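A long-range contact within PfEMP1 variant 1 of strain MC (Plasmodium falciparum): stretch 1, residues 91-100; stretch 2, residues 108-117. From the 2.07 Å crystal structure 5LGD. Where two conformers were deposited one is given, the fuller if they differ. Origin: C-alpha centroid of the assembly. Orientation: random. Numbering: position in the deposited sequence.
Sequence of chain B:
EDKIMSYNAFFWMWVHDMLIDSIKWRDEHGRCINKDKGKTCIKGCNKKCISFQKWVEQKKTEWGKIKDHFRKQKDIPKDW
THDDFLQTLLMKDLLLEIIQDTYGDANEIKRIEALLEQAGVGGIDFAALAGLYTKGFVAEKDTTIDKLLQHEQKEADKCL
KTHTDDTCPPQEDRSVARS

Stretch 1 91-100: MKDLLLEIIQ
Stretch 2 108-117: EIKRIEALLE

Both stretches are helical. Met91, with phi/psi of -55/138°, occupies the N-cap position, and residues 92-100 follow as a helix whose first turn is closed by the bond from Leu95 N to Met91 O (2.9 Å). The regular i to i-4 pattern continues to Gln100 N, 3.0 Å from Leu96 O. Stretch 2 is helical throughout, with phi between -51 and -71° and psi between -37 and -50°; its bonds run from Ile112 N to Glu108 O (3.1 Å) through Glu117 N to Glu113 O (2.9 Å). The N-to-C directions differ by 156°, so the helices pack nearly antiparallel, with axes approaching to 10.3 Å. Register is fixed by two CA pairs: Leu96 CA to Ile109 CA at 6.3 Å and Lys92 CA to Leu116 CA at 8.0 Å. The backbones therefore lie closer at the Leu96 level than at the start of stretch 1.

Leu96 is the knob of the contact, seated among Ile109, Ile112, Glu113 and Leu116. Its CA-to-CB bond points sideways, but off-well torsions (chi1 -94°, chi2 23°) bring the end of the side chain nearer stretch 2. Leu96 CD1 lies 3.7 Å from Ile112 CG2 and 4.1 Å from Leu116 CD1, whereas Leu96 CD2 is 3.7 Å from Glu113 CG. Thus the aliphatic part of a glutamate helps line the hole.

Ile109 points toward stretch 1 in an m, m rotamer and has the largest covered area, 98 Å². Its CG2 is 3.8 Å from Leu96 CG, while its CD1 reaches Ile99 CG2 at 3.6 Å and packs against the helix backbone, 3.4 Å from Leu96 O. Beside it, Gln100 CB approaches Ile109 CG1 at 3.7 Å. Ile99, Ile112 and Leu116 all adopt m, t rotamers and point toward the opposing stretch; the Ile99 CG2 to Ile112 CD1 distance of 4.4 Å marks a looser contact.

Lys92 also points toward stretch 2. With torsions t, t, p, p, it places CG 4.2 Å from Leu116 CD1, then folds back so that NZ forms a salt bridge with Asp93 OD1 (3.1 Å) within its own helix. The separation of 4.1 Å from Lys92 NZ to Glu113 OE2 puts opposite charges near each other, beyond salt-bridge range. Glu113 has chi1 -158° and chi2 177°, both t.

No hydrogen bond crosses between the stretches. The 475 Å² buried, summed over both sides, reflects mainly apolar packing.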

# COMPACT_ATOMS: atom_id res chain seq x y z
N MET B 91 -18.82 20.17 3.91
CA MET B 91 -19.08 20.37 5.34
C MET B 91 -18.32 21.64 5.73
O MET B 91 -17.23 21.89 5.19
CB MET B 91 -18.58 19.17 6.18
CG MET B 91 -19.46 17.92 6.07
SD MET B 91 -21.21 18.25 6.44
CE MET B 91 -21.15 18.46 8.28
N LYS B 92 -18.95 22.50 6.55
CA LYS B 92 -18.40 23.81 6.94
C LYS B 92 -16.88 23.85 7.24
O LYS B 92 -16.18 24.65 6.60
CB LYS B 92 -19.20 24.41 8.12
CG LYS B 92 -18.73 25.82 8.53
CD LYS B 92 -19.50 26.36 9.74
CE LYS B 92 -19.13 25.74 11.07
NZ LYS B 92 -17.75 26.11 11.50
N ASP B 93 -16.36 23.03 8.19
CA ASP B 93 -14.94 23.09 8.57
C ASP B 93 -13.98 22.75 7.44
O ASP B 93 -12.98 23.45 7.28
CB ASP B 93 -14.62 22.25 9.81
CG ASP B 93 -15.40 22.58 11.08
OD1 ASP B 93 -15.77 23.77 11.28
OD2 ASP B 93 -15.61 21.66 11.90
N LEU B 94 -14.28 21.69 6.62
CA LEU B 94 -13.41 21.38 5.48
C LEU B 94 -13.53 22.44 4.39
O LEU B 94 -12.54 22.78 3.76
CB LEU B 94 -13.71 19.98 4.90
CG LEU B 94 -12.87 19.52 3.69
CD1 LEU B 94 -11.38 19.55 4.00
CD2 LEU B 94 -13.23 18.08 3.27
N LEU B 95 -14.75 22.92 4.13
CA LEU B 95 -15.00 23.94 3.12
C LEU B 95 -14.11 25.20 3.35
O LEU B 95 -13.47 25.69 2.42
CB LEU B 95 -16.48 24.33 3.11
CG LEU B 95 -16.87 25.47 2.20
CD1 LEU B 95 -16.49 25.16 0.78
CD2 LEU B 95 -18.36 25.70 2.24
N LEU B 96 -14.07 25.69 4.59
CA LEU B 96 -13.33 26.86 5.00
C LEU B 96 -11.82 26.57 4.91
O LEU B 96 -11.05 27.44 4.48
CB LEU B 96 -13.77 27.23 6.46
CG LEU B 96 -14.90 28.30 6.69
CD1 LEU B 96 -15.83 28.48 5.53
CD2 LEU B 96 -15.66 28.07 7.99
N GLU B 97 -11.40 25.34 5.27
CA GLU B 97 -9.99 24.97 5.14
C GLU B 97 -9.51 25.03 3.66
O GLU B 97 -8.43 25.53 3.39
CB GLU B 97 -9.81 23.53 5.56
CG GLU B 97 -9.22 23.30 6.92
CD GLU B 97 -9.07 21.80 7.08
OE1 GLU B 97 -9.51 21.27 8.12
OE2 GLU B 97 -8.60 21.15 6.11
N ILE B 98 -10.29 24.44 2.73
CA ILE B 98 -9.93 24.38 1.31
C ILE B 98 -9.87 25.79 0.72
O ILE B 98 -8.87 26.15 0.10
CB ILE B 98 -10.87 23.42 0.54
CG1 ILE B 98 -10.58 21.95 0.97
CG2 ILE B 98 -10.79 23.60 -0.99
CD1 ILE B 98 -11.65 20.95 0.53
N ILE B 99 -10.88 26.61 1.01
CA ILE B 99 -10.91 28.01 0.55
C ILE B 99 -9.70 28.76 1.02
O ILE B 99 -9.05 29.37 0.19
CB ILE B 99 -12.23 28.74 0.85
CG1 ILE B 99 -13.34 28.09 -0.03
CG2 ILE B 99 -12.12 30.25 0.53
CD1 ILE B 99 -14.65 28.35 0.42
N GLN B 100 -9.35 28.66 2.32
CA GLN B 100 -8.18 29.34 2.86
C GLN B 100 -6.87 28.87 2.25
O GLN B 100 -6.01 29.70 1.98
CB GLN B 100 -8.10 29.32 4.39
CG GLN B 100 -7.16 30.42 4.85
CD GLN B 100 -7.10 30.65 6.32
OE1 GLN B 100 -8.07 30.42 7.06
NE2 GLN B 100 -5.98 31.18 6.77
N GLU B 108 -11.38 36.82 4.66
CA GLU B 108 -12.40 36.37 3.75
C GLU B 108 -13.08 35.13 4.43
O GLU B 108 -14.30 35.04 4.41
CB GLU B 108 -11.74 36.05 2.40
CG GLU B 108 -12.55 35.22 1.45
CD GLU B 108 -11.79 35.01 0.16
OE1 GLU B 108 -11.86 35.91 -0.71
OE2 GLU B 108 -11.12 33.96 0.03
N ILE B 109 -12.29 34.28 5.13
CA ILE B 109 -12.82 33.10 5.83
C ILE B 109 -13.71 33.55 6.99
O ILE B 109 -14.83 33.06 7.09
CB ILE B 109 -11.70 32.10 6.25
CG1 ILE B 109 -10.96 31.54 5.03
CG2 ILE B 109 -12.22 30.99 7.20
CD1 ILE B 109 -11.76 30.70 4.09
N LYS B 110 -13.26 34.54 7.78
CA LYS B 110 -14.04 35.12 8.89
C LYS B 110 -15.46 35.54 8.42
O LYS B 110 -16.44 35.20 9.08
CB LYS B 110 -13.30 36.34 9.47
CG LYS B 110 -13.84 36.85 10.81
CD LYS B 110 -12.98 38.02 11.28
CE LYS B 110 -13.22 38.36 12.71
NZ LYS B 110 -12.24 39.36 13.18
N ARG B 111 -15.54 36.30 7.29
CA ARG B 111 -16.77 36.80 6.67
C ARG B 111 -17.69 35.64 6.22
O ARG B 111 -18.91 35.70 6.43
CB ARG B 111 -16.48 37.72 5.44
CG ARG B 111 -15.58 38.95 5.70
CD ARG B 111 -15.70 40.15 4.71
NE ARG B 111 -16.03 39.84 3.31
CZ ARG B 111 -15.16 39.42 2.39
NH1 ARG B 111 -13.91 39.17 2.71
NH2 ARG B 111 -15.56 39.17 1.15
N ILE B 112 -17.09 34.58 5.60
CA ILE B 112 -17.82 33.42 5.09
C ILE B 112 -18.42 32.65 6.30
O ILE B 112 -19.62 32.40 6.32
CB ILE B 112 -16.92 32.53 4.19
CG1 ILE B 112 -16.49 33.33 2.93
CG2 ILE B 112 -17.69 31.24 3.81
CD1 ILE B 112 -15.40 32.73 2.02
N GLU B 113 -17.58 32.36 7.32
CA GLU B 113 -17.95 31.68 8.56
C GLU B 113 -19.14 32.42 9.21
O GLU B 113 -20.12 31.76 9.56
CB GLU B 113 -16.73 31.63 9.49
CG GLU B 113 -16.77 30.54 10.55
CD GLU B 113 -15.54 30.43 11.42
OE1 GLU B 113 -14.75 31.40 11.49
OE2 GLU B 113 -15.37 29.36 12.06
N ALA B 114 -19.11 33.77 9.27
CA ALA B 114 -20.19 34.61 9.81
C ALA B 114 -21.50 34.45 8.99
O ALA B 114 -22.58 34.28 9.57
CB ALA B 114 -19.77 36.07 9.80
N LEU B 115 -21.38 34.52 7.63
CA LEU B 115 -22.46 34.34 6.65
C LEU B 115 -23.11 32.96 6.83
O LEU B 115 -24.33 32.86 6.86
CB LEU B 115 -21.93 34.50 5.21
CG LEU B 115 -22.97 34.45 4.07
CD1 LEU B 115 -23.40 35.87 3.66
CD2 LEU B 115 -22.39 33.77 2.87
N LEU B 116 -22.29 31.90 6.99
CA LEU B 116 -22.80 30.54 7.17
C LEU B 116 -23.45 30.36 8.55
O LEU B 116 -24.46 29.67 8.64
CB LEU B 116 -21.69 29.50 6.92
CG LEU B 116 -21.03 29.46 5.54
CD1 LEU B 116 -19.94 28.43 5.51
CD2 LEU B 116 -22.06 29.15 4.42
N GLU B 117 -22.87 31.00 9.61
CA GLU B 117 -23.40 30.97 10.98
C GLU B 117 -24.80 31.55 10.99
O GLU B 117 -25.70 30.92 11.53
CB GLU B 117 -22.50 31.71 12.01
CG GLU B 117 -21.35 30.85 12.54
CD GLU B 117 -20.23 31.49 13.35
OE1 GLU B 117 -20.19 32.74 13.46
OE2 GLU B 117 -19.38 30.73 13.86